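Long-range contacts in TqaL (Neurospora crassa, PDB 7EEH), which belongs to the 2OG-Fe dioxygenase family of the cupin clan and holds an iron ion in a metal site of the kind found in this family: residues 180-188 / 213-221; 159-170 / 267-278. The protein carries 1 engineered substitution. All coordinates share one frame; numbering follows the deposited sequence.

Along the chain, interaction 1 is nested inside the loop closed by interaction 2: strand 159-170 leads to loop 180-188, then come 213-221 and finally strand 267-277. The centres of the two contacts lie about 18 Å apart. Interaction 2 joins two neighbouring strands within the large antiparallel sheet, close to the centre of the chain, whereas interaction 1 ties together two loops farther out, the second leaving the smaller sheet at strand 209-213. They meet near the iron, where Asp186 OD2 comes within 3.3 Å of Phe275 CE1; farther from the metal, Val188 packs on Phe275 and Arg277. The metal-binding loop is thus set against one face of the large sheet.

Interaction 1: residues 180-188 / 213-221; sequences LEGVHTDGV and HDMNEETGA. With FE (Fe (III) ion), chain H.
The imidazole of His213 meets Val183 obliquely, its CD2 lying 3.8 Å from Val183 CG1, while its NE2 is hydrogen-bonded to Ser254. The other ring, His184, has Glu181 OE1 over one face, 3.5 Å above the ring plane, and at its edge Asp186 OD1 and the Gly182 carbonyl. To that carbonyl, Gly182 O, His184 ND1 gives a nearly straight in-plane bond of 2.7 Å, which fixes the ring's rotation and leaves NE2 for the metal. Val183 is buried between the two loops. With CG1 anti to the backbone N (chi1 -178°), that methyl also reaches the bent chain of Glu217, while CG2 packs 3.8 Å from Ala221 CB. Two backbone bonds hold the valine: Val183 N donates to Ala221 O at 3.0 Å, and Gly220 N, in the type II turn 218-221, reaches a lone pair of Val183 O at 2.7 Å. The turn therefore anchors the chain immediately before the metal ligands. His184 NE2 binds the iron at 2.2 Å and Asp186 OD1 at 2.1 Å; a water and His253 are further ligands. His184, Asp186 and His253 form the HxD...H facial triad characteristic of 2OG-Fe dioxygenases.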
loop_
_atom_site.group_PDB
_atom_site.type_symbol
_atom_site.label_atom_id
_atom_site.label_comp_id
_atom_site.label_asym_id
_atom_site.label_seq_id
_atom_site.Cartn_x
_atom_site.Cartn_y
_atom_site.Cartn_z
ATOM N N LEU B 180 -12.943 -41.964 -8.486
ATOM C CA LEU B 180 -12.793 -41.989 -7.038
ATOM C C LEU B 180 -14.002 -41.385 -6.321
ATOM O O LEU B 180 -15.151 -41.652 -6.684
ATOM C CB LEU B 180 -11.508 -41.258 -6.624
ATOM C CG LEU B 180 -11.074 -39.972 -7.351
ATOM C CD1 LEU B 180 -12.021 -38.782 -7.172
ATOM C CD2 LEU B 180 -9.654 -39.593 -6.940
ATOM N N GLU B 181 -13.723 -40.571 -5.300
ATOM C CA GLU B 181 -14.766 -39.988 -4.465
ATOM C C GLU B 181 -15.609 -38.982 -5.242
ATOM O O GLU B 181 -15.091 -38.194 -6.041
ATOM C CB GLU B 181 -14.142 -39.311 -3.245
ATOM C CG GLU B 181 -15.074 -39.257 -2.045
ATOM C CD GLU B 181 -14.523 -38.433 -0.891
ATOM O OE1 GLU B 181 -13.408 -37.863 -1.011
ATOM O OE2 GLU B 181 -15.211 -38.378 0.150
ATOM N N GLY B 182 -16.915 -39.006 -4.994
ATOM C CA GLY B 182 -17.848 -38.099 -5.633
ATOM C C GLY B 182 -18.067 -36.831 -4.830
ATOM O O GLY B 182 -17.251 -36.442 -3.992
ATOM N N VAL B 183 -19.195 -36.175 -5.111
ATOM C CA VAL B 183 -19.611 -34.995 -4.357
ATOM C C VAL B 183 -19.660 -35.311 -2.871
ATOM O O VAL B 183 -20.296 -36.284 -2.459
ATOM C CB VAL B 183 -20.981 -34.520 -4.874
ATOM C CG1 VAL B 183 -21.424 -33.264 -4.152
ATOM C CG2 VAL B 183 -20.900 -34.288 -6.379
ATOM N N HIS B 184 -19.022 -34.467 -2.056
ATOM C CA HIS B 184 -18.931 -34.737 -0.622
ATOM C C HIS B 184 -18.650 -33.451 0.156
ATOM O O HIS B 184 -18.319 -32.410 -0.419
ATOM C CB HIS B 184 -17.833 -35.771 -0.343
ATOM C CG HIS B 184 -16.457 -35.272 -0.647
ATOM N ND1 HIS B 184 -15.952 -35.224 -1.928
ATOM C CD2 HIS B 184 -15.488 -34.779 0.158
ATOM C CE1 HIS B 184 -14.728 -34.735 -1.900
ATOM N NE2 HIS B 184 -14.417 -34.461 -0.644
ATOM N N THR B 185 -18.817 -33.538 1.479
ATOM C CA THR B 185 -18.137 -32.678 2.439
ATOM C C THR B 185 -17.092 -33.501 3.186
ATOM O O THR B 185 -17.199 -34.724 3.290
ATOM C CB THR B 185 -19.100 -32.045 3.452
ATOM O OG1 THR B 185 -19.504 -33.031 4.408
ATOM C CG2 THR B 185 -20.337 -31.485 2.743
ATOM N N ASP B 186 -16.087 -32.813 3.716
ATOM C CA ASP B 186 -15.004 -33.450 4.454
ATOM C C ASP B 186 -15.339 -33.687 5.921
ATOM O O ASP B 186 -14.505 -34.238 6.646
ATOM C CB ASP B 186 -13.738 -32.591 4.383
ATOM C CG ASP B 186 -13.270 -32.335 2.965
ATOM O OD1 ASP B 186 -13.507 -33.175 2.072
ATOM O OD2 ASP B 186 -12.638 -31.277 2.757
ATOM N N GLY B 187 -16.513 -33.258 6.381
ATOM C CA GLY B 187 -16.882 -33.448 7.770
ATOM C C GLY B 187 -16.192 -32.526 8.743
ATOM O O GLY B 187 -16.116 -32.849 9.929
ATOM N N VAL B 188 -15.679 -31.380 8.285
ATOM C CA VAL B 188 -14.992 -30.447 9.176
ATOM C C VAL B 188 -15.665 -29.082 9.045
ATOM O O VAL B 188 -16.782 -28.984 8.521
ATOM C CB VAL B 188 -13.482 -30.393 8.859
ATOM C CG1 VAL B 188 -12.808 -31.756 9.138
ATOM C CG2 VAL B 188 -13.254 -29.994 7.411
ATOM N N HIS B 213 -20.251 -27.024 -4.979
ATOM C CA HIS B 213 -21.668 -27.162 -5.254
ATOM C C HIS B 213 -22.444 -26.651 -4.052
ATOM O O HIS B 213 -21.931 -26.621 -2.929
ATOM C CB HIS B 213 -22.041 -28.626 -5.543
ATOM C CG HIS B 213 -20.989 -29.393 -6.286
ATOM N ND1 HIS B 213 -20.933 -29.439 -7.662
ATOM C CD2 HIS B 213 -19.953 -30.146 -5.844
ATOM C CE1 HIS B 213 -19.913 -30.192 -8.035
ATOM N NE2 HIS B 213 -19.298 -30.627 -6.950
ATOM N N ASP B 214 -23.683 -26.233 -4.293
ATOM C CA ASP B 214 -24.556 -25.917 -3.173
ATOM C C ASP B 214 -25.025 -27.215 -2.517
ATOM O O ASP B 214 -24.761 -28.318 -3.001
ATOM C CB ASP B 214 -25.731 -25.031 -3.623
ATOM C CG ASP B 214 -26.660 -25.722 -4.611
ATOM O OD1 ASP B 214 -27.118 -26.844 -4.332
ATOM O OD2 ASP B 214 -26.964 -25.122 -5.663
HETATM N N MSE B 215 -25.677 -27.081 -1.376
HETATM C CA MSE B 215 -26.081 -28.241 -0.556
HETATM C C MSE B 215 -27.142 -29.111 -1.227
HETATM O O MSE B 215 -27.377 -30.170 -0.744
HETATM C CB MSE B 215 -26.468 -27.792 0.849
HETATM C CG MSE B 215 -25.414 -26.949 1.496
HETATM SE SE MSE B 215 -23.822 -27.961 1.825
HETATM C CE MSE B 215 -24.391 -29.239 3.094
ATOM N N ASN B 216 -27.698 -28.683 -2.334
ATOM C CA ASN B 216 -28.701 -29.478 -3.027
ATOM C C ASN B 216 -28.100 -30.415 -4.067
ATOM O O ASN B 216 -28.835 -31.207 -4.665
ATOM C CB ASN B 216 -29.741 -28.564 -3.680
ATOM C CG ASN B 216 -30.540 -27.778 -2.660
ATOM O OD1 ASN B 216 -30.752 -28.236 -1.534
ATOM N ND2 ASN B 216 -30.998 -26.597 -3.049
ATOM N N GLU B 217 -26.794 -30.352 -4.305
ATOM C CA GLU B 217 -26.164 -31.362 -5.142
ATOM C C GLU B 217 -26.166 -32.705 -4.420
ATOM O O GLU B 217 -26.089 -32.773 -3.191
ATOM C CB GLU B 217 -24.734 -30.947 -5.506
ATOM C CG GLU B 217 -24.036 -31.846 -6.532
ATOM C CD GLU B 217 -24.856 -32.059 -7.794
ATOM O OE1 GLU B 217 -25.686 -32.993 -7.810
ATOM O OE2 GLU B 217 -24.678 -31.294 -8.769
ATOM N N GLU B 218 -26.266 -33.778 -5.203
ATOM C CA GLU B 218 -26.352 -35.146 -4.689
ATOM C C GLU B 218 -25.002 -35.608 -4.137
ATOM O O GLU B 218 -24.046 -35.787 -4.897
ATOM C CB GLU B 218 -26.813 -36.072 -5.813
ATOM C CG GLU B 218 -27.401 -37.412 -5.371
ATOM C CD GLU B 218 -28.773 -37.279 -4.719
ATOM O OE1 GLU B 218 -29.445 -36.235 -4.923
ATOM O OE2 GLU B 218 -29.181 -38.229 -4.009
ATOM N N THR B 219 -24.926 -35.849 -2.828
ATOM C CA THR B 219 -23.741 -36.485 -2.258
ATOM C C THR B 219 -23.452 -37.797 -2.978
ATOM O O THR B 219 -24.337 -38.639 -3.137
ATOM C CB THR B 219 -23.943 -36.752 -0.764
ATOM O OG1 THR B 219 -24.245 -35.528 -0.086
ATOM C CG2 THR B 219 -22.694 -37.364 -0.154
ATOM N N GLY B 220 -22.216 -37.964 -3.430
ATOM C CA GLY B 220 -21.818 -39.172 -4.125
ATOM C C GLY B 220 -21.880 -39.106 -5.638
ATOM O O GLY B 220 -21.309 -39.982 -6.301
ATOM N N ALA B 221 -22.554 -38.106 -6.208
ATOM C CA ALA B 221 -22.581 -37.957 -7.655
ATOM C C ALA B 221 -21.170 -37.900 -8.221
ATOM O O ALA B 221 -20.268 -37.308 -7.624
ATOM C CB ALA B 221 -23.344 -36.693 -8.046
HETATM FE FE FE H . -12.823 -33.198 0.131
HETATM O O HOH W 1 -11.883 -35.187 0.723
#

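Interaction 2: residues 159-170 / 267-278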
loop_
_atom_site.group_PDB
_atom_site.type_symbol
_atom_site.label_atom_id
_atom_site.label_comp_id
_atom_site.label_asym_id
_atom_site.label_seq_id
_atom_site.Cartn_x
_atom_site.Cartn_y
_atom_site.Cartn_z
ATOM N N TRP B 159 -9.084 -25.430 18.012
ATOM C CA TRP B 159 -9.447 -26.180 16.821
ATOM C C TRP B 159 -8.425 -27.284 16.594
ATOM O O TRP B 159 -7.249 -27.135 16.921
ATOM C CB TRP B 159 -9.483 -25.314 15.552
ATOM C CG TRP B 159 -10.318 -24.060 15.559
ATOM C CD1 TRP B 159 -10.053 -22.911 16.227
ATOM C CD2 TRP B 159 -11.513 -23.817 14.799
ATOM N NE1 TRP B 159 -11.021 -21.972 15.964
ATOM C CE2 TRP B 159 -11.930 -22.503 15.092
ATOM C CE3 TRP B 159 -12.282 -24.594 13.919
ATOM C CZ2 TRP B 159 -13.074 -21.940 14.540
ATOM C CZ3 TRP B 159 -13.424 -24.035 13.362
ATOM C CH2 TRP B 159 -13.813 -22.720 13.684
ATOM N N VAL B 160 -8.885 -28.382 16.010
ATOM C CA VAL B 160 -8.016 -29.450 15.534
ATOM C C VAL B 160 -7.827 -29.249 14.045
ATOM O O VAL B 160 -8.809 -29.136 13.303
ATOM C CB VAL B 160 -8.618 -30.839 15.806
ATOM C CG1 VAL B 160 -7.649 -31.936 15.332
ATOM C CG2 VAL B 160 -8.968 -30.993 17.266
ATOM N N CYS B 161 -6.576 -29.209 13.603
ATOM C CA CYS B 161 -6.262 -29.100 12.187
ATOM C C CYS B 161 -5.474 -30.341 11.794
ATOM O O CYS B 161 -4.325 -30.516 12.228
ATOM C CB CYS B 161 -5.474 -27.832 11.887
ATOM S SG CYS B 161 -4.923 -27.742 10.159
ATOM N N THR B 162 -6.092 -31.211 11.003
ATOM C CA THR B 162 -5.402 -32.374 10.469
ATOM C C THR B 162 -4.826 -32.007 9.106
ATOM O O THR B 162 -5.569 -31.648 8.188
ATOM C CB THR B 162 -6.330 -33.585 10.353
ATOM O OG1 THR B 162 -7.042 -33.750 11.578
ATOM C CG2 THR B 162 -5.507 -34.845 10.114
ATOM N N LEU B 163 -3.507 -32.076 8.990
ATOM C CA LEU B 163 -2.789 -31.661 7.792
ATOM C C LEU B 163 -2.192 -32.871 7.081
ATOM O O LEU B 163 -1.431 -33.628 7.687
ATOM C CB LEU B 163 -1.691 -30.656 8.143
ATOM C CG LEU B 163 -1.124 -30.285 6.768
ATOM C CD1 LEU B 163 -1.543 -28.962 6.240
ATOM C CD2 LEU B 163 0.391 -30.535 6.680
ATOM N N PHE B 164 -2.523 -33.037 5.801
ATOM C CA PHE B 164 -1.912 -34.048 4.944
ATOM C C PHE B 164 -1.038 -33.387 3.887
ATOM O O PHE B 164 -1.490 -32.482 3.171
ATOM C CB PHE B 164 -2.960 -34.908 4.238
ATOM C CG PHE B 164 -3.653 -35.881 5.135
ATOM C CD1 PHE B 164 -4.645 -35.458 5.991
ATOM C CD2 PHE B 164 -3.321 -37.229 5.108
ATOM C CE1 PHE B 164 -5.298 -36.357 6.821
ATOM C CE2 PHE B 164 -3.966 -38.130 5.936
ATOM C CZ PHE B 164 -4.956 -37.691 6.792
ATOM N N ASN B 165 0.186 -33.868 3.758
ATOM C CA ASN B 165 1.045 -33.540 2.626
ATOM C C ASN B 165 0.968 -34.749 1.695
ATOM O O ASN B 165 1.347 -35.856 2.085
ATOM C CB ASN B 165 2.461 -33.257 3.113
ATOM C CG ASN B 165 3.394 -32.821 2.011
ATOM O OD1 ASN B 165 3.013 -32.704 0.837
ATOM N ND2 ASN B 165 4.621 -32.548 2.387
ATOM N N LEU B 166 0.420 -34.558 0.497
ATOM C CA LEU B 166 -0.065 -35.671 -0.314
ATOM C C LEU B 166 0.434 -35.550 -1.748
ATOM O O LEU B 166 0.217 -34.524 -2.402
ATOM C CB LEU B 166 -1.612 -35.723 -0.293
ATOM C CG LEU B 166 -2.314 -36.622 -1.317
ATOM C CD1 LEU B 166 -1.986 -38.073 -1.056
ATOM C CD2 LEU B 166 -3.812 -36.422 -1.304
ATOM N N ARG B 167 1.086 -36.602 -2.240
ATOM C CA ARG B 167 1.436 -36.714 -3.651
ATOM C C ARG B 167 0.585 -37.822 -4.258
ATOM O O ARG B 167 0.682 -38.983 -3.838
ATOM C CB ARG B 167 2.929 -37.006 -3.832
ATOM C CG ARG B 167 3.282 -37.581 -5.201
ATOM C CD ARG B 167 4.787 -37.620 -5.428
ATOM N NE ARG B 167 5.382 -36.286 -5.406
ATOM C CZ ARG B 167 6.688 -36.047 -5.389
ATOM N NH1 ARG B 167 7.556 -37.062 -5.408
ATOM N NH2 ARG B 167 7.131 -34.795 -5.351
ATOM N N THR B 168 -0.273 -37.466 -5.210
ATOM C CA THR B 168 -1.027 -38.479 -5.939
ATOM C C THR B 168 -0.236 -38.895 -7.173
ATOM O O THR B 168 0.568 -38.127 -7.694
ATOM C CB THR B 168 -2.415 -37.972 -6.343
ATOM O OG1 THR B 168 -2.285 -36.877 -7.256
ATOM C CG2 THR B 168 -3.206 -37.533 -5.109
ATOM N N VAL B 169 -0.456 -40.128 -7.626
ATOM C CA VAL B 169 0.298 -40.712 -8.736
ATOM C C VAL B 169 -0.690 -41.349 -9.706
ATOM O O VAL B 169 -1.502 -42.189 -9.304
ATOM C CB VAL B 169 1.322 -41.754 -8.254
ATOM C CG1 VAL B 169 2.149 -42.268 -9.420
ATOM C CG2 VAL B 169 2.223 -41.168 -7.179
ATOM N N THR B 170 -0.627 -40.943 -10.972
ATOM C CA THR B 170 -1.477 -41.472 -12.036
ATOM C C THR B 170 -0.583 -42.217 -13.014
ATOM O O THR B 170 0.337 -41.624 -13.588
ATOM C CB THR B 170 -2.234 -40.356 -12.766
ATOM O OG1 THR B 170 -3.018 -39.599 -11.833
ATOM C CG2 THR B 170 -3.152 -40.937 -13.845
ATOM N N ALA B 267 1.886 -39.063 -13.932
ATOM C CA ALA B 267 1.645 -37.692 -13.516
ATOM C C ALA B 267 1.496 -37.654 -12.001
ATOM O O ALA B 267 0.832 -38.512 -11.414
ATOM C CB ALA B 267 0.395 -37.122 -14.196
ATOM N N THR B 268 2.119 -36.660 -11.369
ATOM C CA THR B 268 2.033 -36.492 -9.925
ATOM C C THR B 268 1.537 -35.087 -9.593
ATOM O O THR B 268 1.742 -34.146 -10.357
ATOM C CB THR B 268 3.388 -36.735 -9.256
ATOM O OG1 THR B 268 4.323 -35.746 -9.700
ATOM C CG2 THR B 268 3.923 -38.103 -9.617
ATOM N N ARG B 269 0.906 -34.951 -8.432
ATOM C CA ARG B 269 0.390 -33.661 -7.966
ATOM C C ARG B 269 0.635 -33.579 -6.470
ATOM O O ARG B 269 0.188 -34.461 -5.730
ATOM C CB ARG B 269 -1.104 -33.530 -8.262
ATOM C CG ARG B 269 -1.740 -32.173 -7.927
ATOM C CD ARG B 269 -3.164 -32.195 -8.441
ATOM N NE ARG B 269 -3.977 -31.050 -8.047
ATOM C CZ ARG B 269 -4.851 -31.036 -7.045
ATOM N NH1 ARG B 269 -5.028 -32.106 -6.270
ATOM N NH2 ARG B 269 -5.557 -29.933 -6.822
ATOM N N ASP B 270 1.331 -32.537 -6.021
ATOM C CA ASP B 270 1.704 -32.385 -4.615
ATOM C C ASP B 270 0.844 -31.304 -3.961
ATOM O O ASP B 270 0.840 -30.157 -4.418
ATOM C CB ASP B 270 3.181 -32.033 -4.479
ATOM C CG ASP B 270 4.092 -33.049 -5.165
ATOM O OD1 ASP B 270 3.665 -34.206 -5.343
ATOM O OD2 ASP B 270 5.220 -32.677 -5.535
HETATM N N MSE B 271 0.151 -31.667 -2.880
HETATM C CA MSE B 271 -0.764 -30.770 -2.160
HETATM C C MSE B 271 -0.442 -30.714 -0.671
HETATM O O MSE B 271 0.078 -31.680 -0.109
HETATM C CB MSE B 271 -2.221 -31.237 -2.296
HETATM C CG MSE B 271 -2.779 -31.316 -3.714
HETATM SE SE MSE B 271 -2.651 -29.658 -4.723
HETATM C CE MSE B 271 -4.151 -28.775 -3.773
ATOM N N LEU B 272 -0.775 -29.600 -0.029
ATOM C CA LEU B 272 -1.020 -29.572 1.406
ATOM C C LEU B 272 -2.529 -29.462 1.597
ATOM O O LEU B 272 -3.159 -28.592 0.994
ATOM C CB LEU B 272 -0.296 -28.398 2.071
ATOM C CG LEU B 272 1.236 -28.438 2.010
ATOM C CD1 LEU B 272 1.822 -27.122 2.483
ATOM C CD2 LEU B 272 1.774 -29.617 2.840
ATOM N N ILE B 273 -3.107 -30.351 2.403
ATOM C CA ILE B 273 -4.549 -30.377 2.636
ATOM C C ILE B 273 -4.781 -30.193 4.131
ATOM O O ILE B 273 -4.384 -31.046 4.937
ATOM C CB ILE B 273 -5.197 -31.671 2.126
ATOM C CG1 ILE B 273 -4.895 -31.859 0.638
ATOM C CG2 ILE B 273 -6.702 -31.640 2.371
ATOM C CD1 ILE B 273 -5.241 -33.215 0.116
ATOM N N PHE B 274 -5.407 -29.072 4.502
ATOM C CA PHE B 274 -5.671 -28.708 5.891
ATOM C C PHE B 274 -7.146 -28.947 6.178
ATOM O O PHE B 274 -7.997 -28.283 5.579
ATOM C CB PHE B 274 -5.350 -27.228 6.176
ATOM C CG PHE B 274 -3.944 -26.782 5.789
ATOM C CD1 PHE B 274 -3.595 -26.593 4.468
ATOM C CD2 PHE B 274 -3.009 -26.479 6.773
ATOM C CE1 PHE B 274 -2.323 -26.161 4.110
ATOM C CE2 PHE B 274 -1.731 -26.036 6.436
ATOM C CZ PHE B 274 -1.389 -25.879 5.094
ATOM N N PHE B 275 -7.453 -29.871 7.096
ATOM C CA PHE B 275 -8.831 -30.123 7.538
ATOM C C PHE B 275 -8.976 -29.579 8.952
ATOM O O PHE B 275 -8.439 -30.177 9.892
ATOM C CB PHE B 275 -9.172 -31.610 7.547
ATOM C CG PHE B 275 -9.090 -32.309 6.214
ATOM C CD1 PHE B 275 -10.062 -32.124 5.250
ATOM C CD2 PHE B 275 -8.080 -33.239 5.969
ATOM C CE1 PHE B 275 -10.016 -32.826 4.045
ATOM C CE2 PHE B 275 -8.029 -33.940 4.766
ATOM C CZ PHE B 275 -8.998 -33.733 3.808
ATOM N N THR B 276 -9.724 -28.479 9.126
ATOM C CA THR B 276 -9.814 -27.810 10.421
ATOM C C THR B 276 -11.242 -27.832 10.961
ATOM O O THR B 276 -12.179 -27.422 10.267
ATOM C CB THR B 276 -9.296 -26.363 10.320
ATOM O OG1 THR B 276 -7.904 -26.390 9.970
ATOM C CG2 THR B 276 -9.454 -25.645 11.664
ATOM N N ARG B 277 -11.402 -28.277 12.213
ATOM C CA ARG B 277 -12.727 -28.350 12.828
ATOM C C ARG B 277 -12.635 -28.107 14.328
ATOM O O ARG B 277 -11.561 -28.208 14.930
ATOM C CB ARG B 277 -13.393 -29.701 12.569
ATOM C CG ARG B 277 -12.601 -30.908 13.134
ATOM C CD ARG B 277 -13.479 -32.159 13.193
ATOM N NE ARG B 277 -12.726 -33.369 13.547
ATOM C CZ ARG B 277 -12.265 -33.637 14.769
ATOM N NH1 ARG B 277 -12.475 -32.790 15.773
ATOM N NH2 ARG B 277 -11.602 -34.761 15.001
ATOM N N ARG B 278 -13.781 -27.760 14.926
ATOM C CA ARG B 278 -13.897 -27.747 16.377
ATOM C C ARG B 278 -13.802 -29.185 16.903
ATOM O O ARG B 278 -14.075 -30.140 16.171
ATOM C CB ARG B 278 -15.217 -27.098 16.811
ATOM C CG ARG B 278 -15.357 -25.607 16.417
ATOM C CD ARG B 278 -14.331 -24.761 17.137
ATOM N NE ARG B 278 -14.733 -23.371 17.373
ATOM C CZ ARG B 278 -13.913 -22.451 17.892
ATOM N NH1 ARG B 278 -12.661 -22.783 18.210
ATOM N NH2 ARG B 278 -14.323 -21.202 18.089
HETATM O O HOH W 2 -9.337 -32.402 11.542
HETATM O O HOH W 3 -4.164 -35.042 -6.776
HETATM O O HOH W 4 -1.798 -37.781 -9.669
#
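Strands 159-170 and 267-277 run antiparallel, their axes approaching to 4.5 Å and their directions 162° from one another. Paired backbone bonds join Val160 with Arg277, Thr162 with Phe275, Phe164 with Ile273, and so on in unbroken register to Thr170 with Ala267. At one end the guanidinium of Arg278 lies flat on the indole of Trp159, planes 17° apart; its CZ is 3.8 Å from the centroid of the five-membered ring, an off-centre cation-pi contact, and CD sits over the six-membered ring. Phe85 meets the same indole. Both strands belong to the large antiparallel sheet, consistent with the double-stranded beta-helix core of the cupin clan. On one face Leu163, Leu272 and Phe274 pack against helix 128-141, and Cys161 SG lies at the edge of the Phe274 ring. Farther along this face Arg167, bent at chi3 (-62°), grips Asp270 side-on: NE reaches OD1 at 2.7 Å and NH2 reaches OD2 at 2.9 Å, both almost straight, and NH2 also bonds Asn63. The opposite face carries Phe164, whose CD1 meets the edge of the Phe275 ring, 3.9 Å from CE2. Here too one water joins Thr162 OG1 to Phe275 O, and another joins Thr168 OG1 to Arg269 NH1, whose guanidinium has the selenium of Met271 over one face.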